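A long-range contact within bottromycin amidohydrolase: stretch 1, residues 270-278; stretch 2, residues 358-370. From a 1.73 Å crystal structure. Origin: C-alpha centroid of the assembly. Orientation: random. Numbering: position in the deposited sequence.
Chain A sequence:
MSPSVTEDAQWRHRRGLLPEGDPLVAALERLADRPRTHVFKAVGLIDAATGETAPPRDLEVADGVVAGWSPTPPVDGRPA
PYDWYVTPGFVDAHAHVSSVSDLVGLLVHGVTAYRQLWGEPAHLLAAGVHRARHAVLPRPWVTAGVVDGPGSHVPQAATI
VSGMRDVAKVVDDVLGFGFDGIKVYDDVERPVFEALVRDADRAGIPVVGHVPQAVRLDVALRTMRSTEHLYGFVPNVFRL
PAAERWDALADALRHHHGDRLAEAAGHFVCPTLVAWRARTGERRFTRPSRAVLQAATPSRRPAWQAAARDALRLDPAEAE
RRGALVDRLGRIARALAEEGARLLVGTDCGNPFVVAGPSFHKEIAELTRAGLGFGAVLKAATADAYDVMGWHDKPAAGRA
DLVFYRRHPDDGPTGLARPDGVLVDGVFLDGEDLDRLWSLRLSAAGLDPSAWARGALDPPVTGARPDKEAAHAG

Stretch 1, residues 270-278: CPTLVAWRA
Stretch 2, residues 358-370: PSFHKEIAELTRA

The first turn of a helix leaves backbone amides without acceptors, and a carboxylate from a distant part of the chain can serve them. Bottromycin amidohydrolase offers an example in which a helix beginning at Leu273 crosses the helix of stretch 2 nearly at right angles (95°), the axes approaching to 9.0 Å, with Val274 CA 5.1 Å from Glu363 CA.

Stretch 1 enters extended at Cys270 (phi/psi -117/94). Pro271 (-79/-17) sets its ring against Leu367, CG to CD2 4.3 Å. Thr272 adopts a left-handed conformation (43/60) at the N-cap position, but its p side chain points away and makes no capping bond; OG1 instead bonds weakly to Pro271 O at 2.9 Å. A water accepts from Thr272 N (3.1 Å) and lies 2.7 Å from Glu363 OE2, to which it can donate.

Glu363 (chi1 t, chi2 p, chi3 1°) starts sideways, yet its carboxylate reaches the helix start. Leu273 N donates to Glu363 OE2 (2.8 Å, 163°) and Val274 N to Glu363 OE1 (2.6 Å, 151°), so each oxygen takes one of two successive amides. Leu273 (-66/-37; m, t) points toward stretch 2, its CD1 3.8 Å from Leu367 CD2 (Leu367 m, t) and its CB 3.7 Å from Glu366 CB. Val274 (-58/-35; p) lies sideways, with CG2 3.7 Å from Lys362 CB and CG1 4.0 Å from Ser359 O.

One turn on, Arg277 (t, p, p, chi4 -170°) points toward Glu366 (m, m, chi3 -17°) in a two-pronged salt bridge: Arg277 NE to Glu366 OE2 at 2.8 Å and Arg277 NH1 to Glu366 OE1 at 2.9 Å, with OE2 at the guanidinium edge. Glu366 OE2 also meets Arg369 NH2 at 2.7 Å (Arg369 m, t, m, chi4 -82°). This shared anion offsets the like charges of Arg277 NH1 and Arg369 NH2, 4.2 Å apart.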

ATOM      1  N   CYS A 270       8.986   5.077   1.809  1.00 26.04           N
ATOM      2  CA  CYS A 270       7.613   4.683   2.130  1.00 26.55           C
ATOM      3  C   CYS A 270       7.450   4.775   3.642  1.00 29.83           C
ATOM      4  O   CYS A 270       7.756   3.827   4.363  1.00 29.80           O
ATOM      5  CB  CYS A 270       7.325   3.262   1.606  1.00 27.56           C
ATOM      6  SG  CYS A 270       5.644   2.798   1.875  1.00 30.46           S
ATOM      7  N   PRO A 271       6.959   5.907   4.173  1.00 26.99           N
ATOM      8  CA  PRO A 271       7.036   6.124   5.634  1.00 25.90           C
ATOM      9  C   PRO A 271       5.983   5.399   6.459  1.00 26.34           C
ATOM     10  O   PRO A 271       6.154   5.290   7.682  1.00 26.29           O
ATOM     11  CB  PRO A 271       6.894   7.656   5.773  1.00 28.32           C
ATOM     12  CG  PRO A 271       6.177   8.105   4.521  1.00 31.03           C
ATOM     13  CD  PRO A 271       6.642   7.133   3.417  1.00 27.58           C
ATOM     14  N   THR A 272       4.899   4.931   5.845  1.00 26.37           N
ATOM     15  CA  THR A 272       3.786   4.269   6.525  1.00 24.39           C
ATOM     16  C   THR A 272       3.400   4.994   7.802  1.00 28.09           C
ATOM     17  O   THR A 272       3.336   4.422   8.883  1.00 26.73           O
ATOM     18  CB  THR A 272       4.049   2.784   6.808  1.00 27.90           C
ATOM     19  OG1 THR A 272       5.084   2.618   7.761  1.00 29.03           O
ATOM     20  CG2 THR A 272       4.464   2.045   5.561  1.00 30.96           C
ATOM     21  N   LEU A 273       3.017   6.264   7.631  1.00 24.08           N
ATOM     22  CA  LEU A 273       2.692   7.083   8.805  1.00 28.24           C
ATOM     23  C   LEU A 273       1.447   6.552   9.506  1.00 24.57           C
ATOM     24  O   LEU A 273       1.351   6.586  10.753  1.00 25.80           O
ATOM     25  CB  LEU A 273       2.493   8.538   8.399  1.00 30.10           C
ATOM     26  CG  LEU A 273       3.763   9.160   7.827  1.00 28.14           C
ATOM     27  CD1 LEU A 273       3.409  10.515   7.173  1.00 31.67           C
ATOM     28  CD2 LEU A 273       4.877   9.392   8.903  1.00 30.22           C
ATOM     29  N   VAL A 274       0.479   6.071   8.721  1.00 25.19           N
ATOM     30  CA  VAL A 274      -0.756   5.508   9.299  1.00 28.26           C
ATOM     31  C   VAL A 274      -0.459   4.353  10.238  1.00 25.41           C
ATOM     32  O   VAL A 274      -1.159   4.173  11.250  1.00 24.52           O
ATOM     33  CB  VAL A 274      -1.730   5.086   8.185  1.00 26.98           C
ATOM     34  CG1 VAL A 274      -1.117   4.033   7.249  1.00 26.77           C
ATOM     35  CG2 VAL A 274      -3.077   4.605   8.775  1.00 26.79           C
ATOM     36  N   ALA A 275       0.565   3.555   9.933  1.00 27.00           N
ATOM     37  CA  ALA A 275       0.945   2.442  10.816  1.00 25.74           C
ATOM     38  C   ALA A 275       1.663   2.913  12.082  1.00 26.85           C
ATOM     39  O   ALA A 275       1.406   2.397  13.182  1.00 24.81           O
ATOM     40  CB  ALA A 275       1.829   1.443  10.016  1.00 28.10           C
ATOM     41  N   TRP A 276       2.603   3.847  11.951  1.00 26.13           N
ATOM     42  CA  TRP A 276       3.161   4.519  13.142  1.00 28.21           C
ATOM     43  C   TRP A 276       2.057   5.047  14.060  1.00 26.31           C
ATOM     44  O   TRP A 276       2.087   4.846  15.275  1.00 27.04           O
ATOM     45  CB  TRP A 276       4.048   5.671  12.703  1.00 26.11           C
ATOM     46  CG  TRP A 276       5.486   5.377  12.366  1.00 28.37           C
ATOM     47  CD1 TRP A 276       6.036   5.327  11.100  1.00 26.61           C
ATOM     48  CD2 TRP A 276       6.545   5.145  13.286  1.00 25.33           C
ATOM     49  NE1 TRP A 276       7.396   5.108  11.188  1.00 30.15           N
ATOM     50  CE2 TRP A 276       7.741   5.001  12.520  1.00 28.00           C
ATOM     51  CE3 TRP A 276       6.625   5.106  14.691  1.00 28.66           C
ATOM     52  CZ2 TRP A 276       8.993   4.789  13.111  1.00 32.01           C
ATOM     53  CZ3 TRP A 276       7.878   4.916  15.276  1.00 33.68           C
ATOM     54  CH2 TRP A 276       9.047   4.731  14.474  1.00 32.10           C
ATOM     55  N   ARG A 277       1.099   5.763  13.478  1.00 26.63           N
ATOM     56  CA  ARG A 277      -0.014   6.335  14.242  1.00 27.58           C
ATOM     57  C   ARG A 277      -0.782   5.247  14.977  1.00 27.84           C
ATOM     58  O   ARG A 277      -1.090   5.364  16.152  1.00 27.12           O
ATOM     59  CB  ARG A 277      -0.931   7.081  13.267  1.00 26.27           C
ATOM     60  CG  ARG A 277      -2.170   7.803  13.868  1.00 28.61           C
ATOM     61  CD  ARG A 277      -1.774   9.139  14.547  1.00 26.01           C
ATOM     62  NE  ARG A 277      -1.187  10.033  13.559  1.00 28.11           N
ATOM     63  CZ  ARG A 277      -0.575  11.177  13.901  1.00 30.04           C
ATOM     64  NH1 ARG A 277      -0.039  11.946  12.976  1.00 33.92           N
ATOM     65  NH2 ARG A 277      -0.465  11.531  15.168  1.00 35.42           N
ATOM     66  N   ALA A 278      -1.112   4.158  14.284  1.00 28.93           N
ATOM     67  CA  ALA A 278      -1.852   3.093  14.955  1.00 27.52           C
ATOM     68  C   ALA A 278      -1.056   2.424  16.064  1.00 32.42           C
ATOM     69  O   ALA A 278      -1.635   2.036  17.081  1.00 36.97           O
ATOM     70  CB  ALA A 278      -2.314   2.058  13.897  1.00 26.04           C
ATOM     71  N   PRO A 358      -9.382   1.562   3.443  1.00 25.13           N
ATOM     72  CA  PRO A 358      -9.478   2.896   4.079  1.00 25.49           C
ATOM     73  C   PRO A 358      -8.145   3.418   4.577  1.00 25.20           C
ATOM     74  O   PRO A 358      -7.917   4.624   4.521  1.00 26.06           O
ATOM     75  CB  PRO A 358     -10.456   2.669   5.245  1.00 30.81           C
ATOM     76  CG  PRO A 358     -11.108   1.371   4.970  1.00 32.61           C
ATOM     77  CD  PRO A 358     -10.212   0.564   4.123  1.00 25.63           C
ATOM     78  N   SER A 359      -7.259   2.531   5.037  1.00 25.79           N
ATOM     79  CA  SER A 359      -5.960   2.956   5.574  1.00 25.15           C
ATOM     80  C   SER A 359      -5.115   3.644   4.504  1.00 26.95           C
ATOM     81  O   SER A 359      -4.249   4.489   4.828  1.00 28.78           O
ATOM     82  CB  SER A 359      -5.190   1.761   6.154  1.00 29.35           C
ATOM     83  OG  SER A 359      -4.904   0.761   5.192  1.00 26.94           O
ATOM     84  N   PHE A 360      -5.323   3.281   3.242  1.00 24.40           N
ATOM     85  CA  PHE A 360      -4.614   3.959   2.160  1.00 25.67           C
ATOM     86  C   PHE A 360      -4.932   5.455   2.181  1.00 26.06           C
ATOM     87  O   PHE A 360      -4.038   6.312   2.072  1.00 25.26           O
ATOM     88  CB  PHE A 360      -4.985   3.346   0.813  1.00 22.25           C
ATOM     89  CG  PHE A 360      -4.220   3.915  -0.328  1.00 21.12           C
ATOM     90  CD1 PHE A 360      -2.923   3.512  -0.517  1.00 26.45           C
ATOM     91  CD2 PHE A 360      -4.739   4.910  -1.130  1.00 25.39           C
ATOM     92  CE1 PHE A 360      -2.148   4.038  -1.549  1.00 25.76           C
ATOM     93  CE2 PHE A 360      -3.982   5.427  -2.187  1.00 26.75           C
ATOM     94  CZ  PHE A 360      -2.675   4.999  -2.376  1.00 26.15           C
ATOM     95  N   HIS A 361      -6.220   5.780   2.284  1.00 24.33           N
ATOM     96  CA  HIS A 361      -6.642   7.175   2.362  1.00 27.30           C
ATOM     97  C   HIS A 361      -6.267   7.809   3.688  1.00 27.14           C
ATOM     98  O   HIS A 361      -6.061   9.022   3.727  1.00 25.36           O
ATOM     99  CB  HIS A 361      -8.142   7.234   2.006  1.00 27.47           C
ATOM    100  CG  HIS A 361      -8.355   6.814   0.593  1.00 25.73           C
ATOM    101  ND1 HIS A 361      -8.047   7.652  -0.460  1.00 29.26           N
ATOM    102  CD2 HIS A 361      -8.650   5.608   0.059  1.00 26.01           C
ATOM    103  CE1 HIS A 361      -8.216   6.982  -1.593  1.00 30.02           C
ATOM    104  NE2 HIS A 361      -8.555   5.736  -1.303  1.00 29.51           N
ATOM    105  N   LYS A 362      -6.180   7.038   4.765  1.00 24.89           N
ATOM    106  CA  LYS A 362      -5.615   7.594   6.001  1.00 26.12           C
ATOM    107  C   LYS A 362      -4.164   8.002   5.824  1.00 24.87           C
ATOM    108  O   LYS A 362      -3.720   9.013   6.409  1.00 24.83           O
ATOM    109  CB  LYS A 362      -5.728   6.613   7.149  1.00 25.07           C
ATOM    110  CG  LYS A 362      -7.138   6.357   7.644  1.00 29.48           C
ATOM    111  CD  LYS A 362      -7.072   5.736   9.012  1.00 36.54           C
ATOM    112  CE  LYS A 362      -8.423   5.393   9.532  1.00 34.96           C
ATOM    113  NZ  LYS A 362      -8.382   5.017  10.984  1.00 36.19           N
ATOM    114  N   GLU A 363      -3.410   7.257   5.009  1.00 25.00           N
ATOM    115  CA  GLU A 363      -2.017   7.613   4.799  1.00 26.08           C
ATOM    116  C   GLU A 363      -1.912   8.840   3.908  1.00 27.22           C
ATOM    117  O   GLU A 363      -1.080   9.709   4.166  1.00 27.91           O
ATOM    118  CB  GLU A 363      -1.252   6.445   4.186  1.00 24.99           C
ATOM    119  CG  GLU A 363       0.271   6.739   3.951  1.00 28.29           C
ATOM    120  CD  GLU A 363       1.043   6.941   5.186  1.00 41.61           C
ATOM    121  OE1 GLU A 363       0.426   6.844   6.273  1.00 40.43           O
ATOM    122  OE2 GLU A 363       2.309   7.231   5.093  1.00 35.61           O
ATOM    123  N   ILE A 364      -2.788   8.969   2.892  1.00 27.41           N
ATOM    124  CA  ILE A 364      -2.870  10.243   2.166  1.00 24.85           C
ATOM    125  C   ILE A 364      -3.165  11.384   3.132  1.00 29.44           C
ATOM    126  O   ILE A 364      -2.551  12.457   3.056  1.00 30.23           O
ATOM    127  CB  ILE A 364      -3.921  10.175   1.045  1.00 28.50           C
ATOM    128  CG1 ILE A 364      -3.343   9.279  -0.092  1.00 32.23           C
ATOM    129  CG2 ILE A 364      -4.277  11.569   0.506  1.00 30.97           C
ATOM    130  CD1 ILE A 364      -4.354   8.947  -1.137  1.00 32.15           C
ATOM    131  N   ALA A 365      -4.069  11.155   4.079  1.00 26.84           N
ATOM    132  CA  ALA A 365      -4.389  12.211   5.052  1.00 30.44           C
ATOM    133  C   ALA A 365      -3.181  12.555   5.939  1.00 27.00           C
ATOM    134  O   ALA A 365      -2.924  13.723   6.211  1.00 29.24           O
ATOM    135  CB  ALA A 365      -5.588  11.771   5.899  1.00 29.05           C
ATOM    136  N   GLU A 366      -2.430  11.551   6.401  1.00 26.81           N
ATOM    137  CA  GLU A 366      -1.207  11.828   7.155  1.00 28.00           C
ATOM    138  C   GLU A 366      -0.228  12.681   6.359  1.00 28.26           C
ATOM    139  O   GLU A 366       0.360  13.633   6.901  1.00 29.36           O
ATOM    140  CB  GLU A 366      -0.485  10.540   7.568  1.00 29.61           C
ATOM    141  CG  GLU A 366      -1.191   9.660   8.607  1.00 32.18           C
ATOM    142  CD  GLU A 366      -1.038  10.103  10.029  1.00 34.42           C
ATOM    143  OE1 GLU A 366      -0.128  10.907  10.316  1.00 30.93           O
ATOM    144  OE2 GLU A 366      -1.831   9.631  10.895  1.00 32.87           O
ATOM    145  N   LEU A 367      -0.022  12.343   5.083  1.00 29.09           N
ATOM    146  CA  LEU A 367       0.950  13.062   4.271  1.00 26.67           C
ATOM    147  C   LEU A 367       0.482  14.485   3.966  1.00 32.24           C
ATOM    148  O   LEU A 367       1.279  15.427   3.996  1.00 32.02           O
ATOM    149  CB  LEU A 367       1.196  12.279   2.974  1.00 26.28           C
ATOM    150  CG  LEU A 367       1.956  10.961   3.173  1.00 30.32           C
ATOM    151  CD1 LEU A 367       1.819  10.095   1.946  1.00 33.93           C
ATOM    152  CD2 LEU A 367       3.436  11.291   3.430  1.00 35.89           C
ATOM    153  N   THR A 368      -0.816  14.676   3.705  1.00 28.50           N
ATOM    154  CA  THR A 368      -1.280  16.037   3.446  1.00 30.02           C
ATOM    155  C   THR A 368      -1.346  16.876   4.730  1.00 28.15           C
ATOM    156  O   THR A 368      -1.087  18.089   4.685  1.00 30.10           O
ATOM    157  CB  THR A 368      -2.658  16.023   2.741  1.00 30.70           C
ATOM    158  OG1 THR A 368      -3.615  15.247   3.483  1.00 31.33           O
ATOM    159  CG2 THR A 368      -2.500  15.413   1.350  1.00 33.68           C
ATOM    160  N   ARG A 369      -1.660  16.251   5.882  1.00 29.00           N
ATOM    161  CA  ARG A 369      -1.582  16.974   7.155  1.00 33.42           C
ATOM    162  C   ARG A 369      -0.181  17.510   7.400  1.00 32.82           C
ATOM    163  O   ARG A 369      -0.019  18.572   7.989  1.00 34.32           O
ATOM    164  CB  ARG A 369      -1.980  16.095   8.349  1.00 35.14           C
ATOM    165  CG  ARG A 369      -3.457  15.903   8.524  1.00 57.48           C
ATOM    166  CD  ARG A 369      -3.832  15.403   9.923  1.00 41.95           C
ATOM    167  NE  ARG A 369      -3.371  14.067  10.303  1.00 44.46           N
ATOM    168  CZ  ARG A 369      -3.938  12.914   9.989  1.00 44.14           C
ATOM    169  NH1 ARG A 369      -5.027  12.839   9.262  1.00 43.14           N
ATOM    170  NH2 ARG A 369      -3.401  11.827  10.463  1.00 60.02           N
ATOM    171  N   ALA A 370       0.845  16.753   6.993  1.00 33.01           N
ATOM    172  CA  ALA A 370       2.237  17.175   7.113  1.00 31.83           C
ATOM    173  C   ALA A 370       2.625  18.269   6.133  1.00 40.63           C
ATOM    174  O   ALA A 370       3.713  18.849   6.279  1.00 38.67           O
ATOM    175  CB  ALA A 370       3.151  15.959   6.935  1.00 35.43           C
TER
HETATM  176  O   HOH W   1       3.647   5.831   3.156  1.00 26.25           O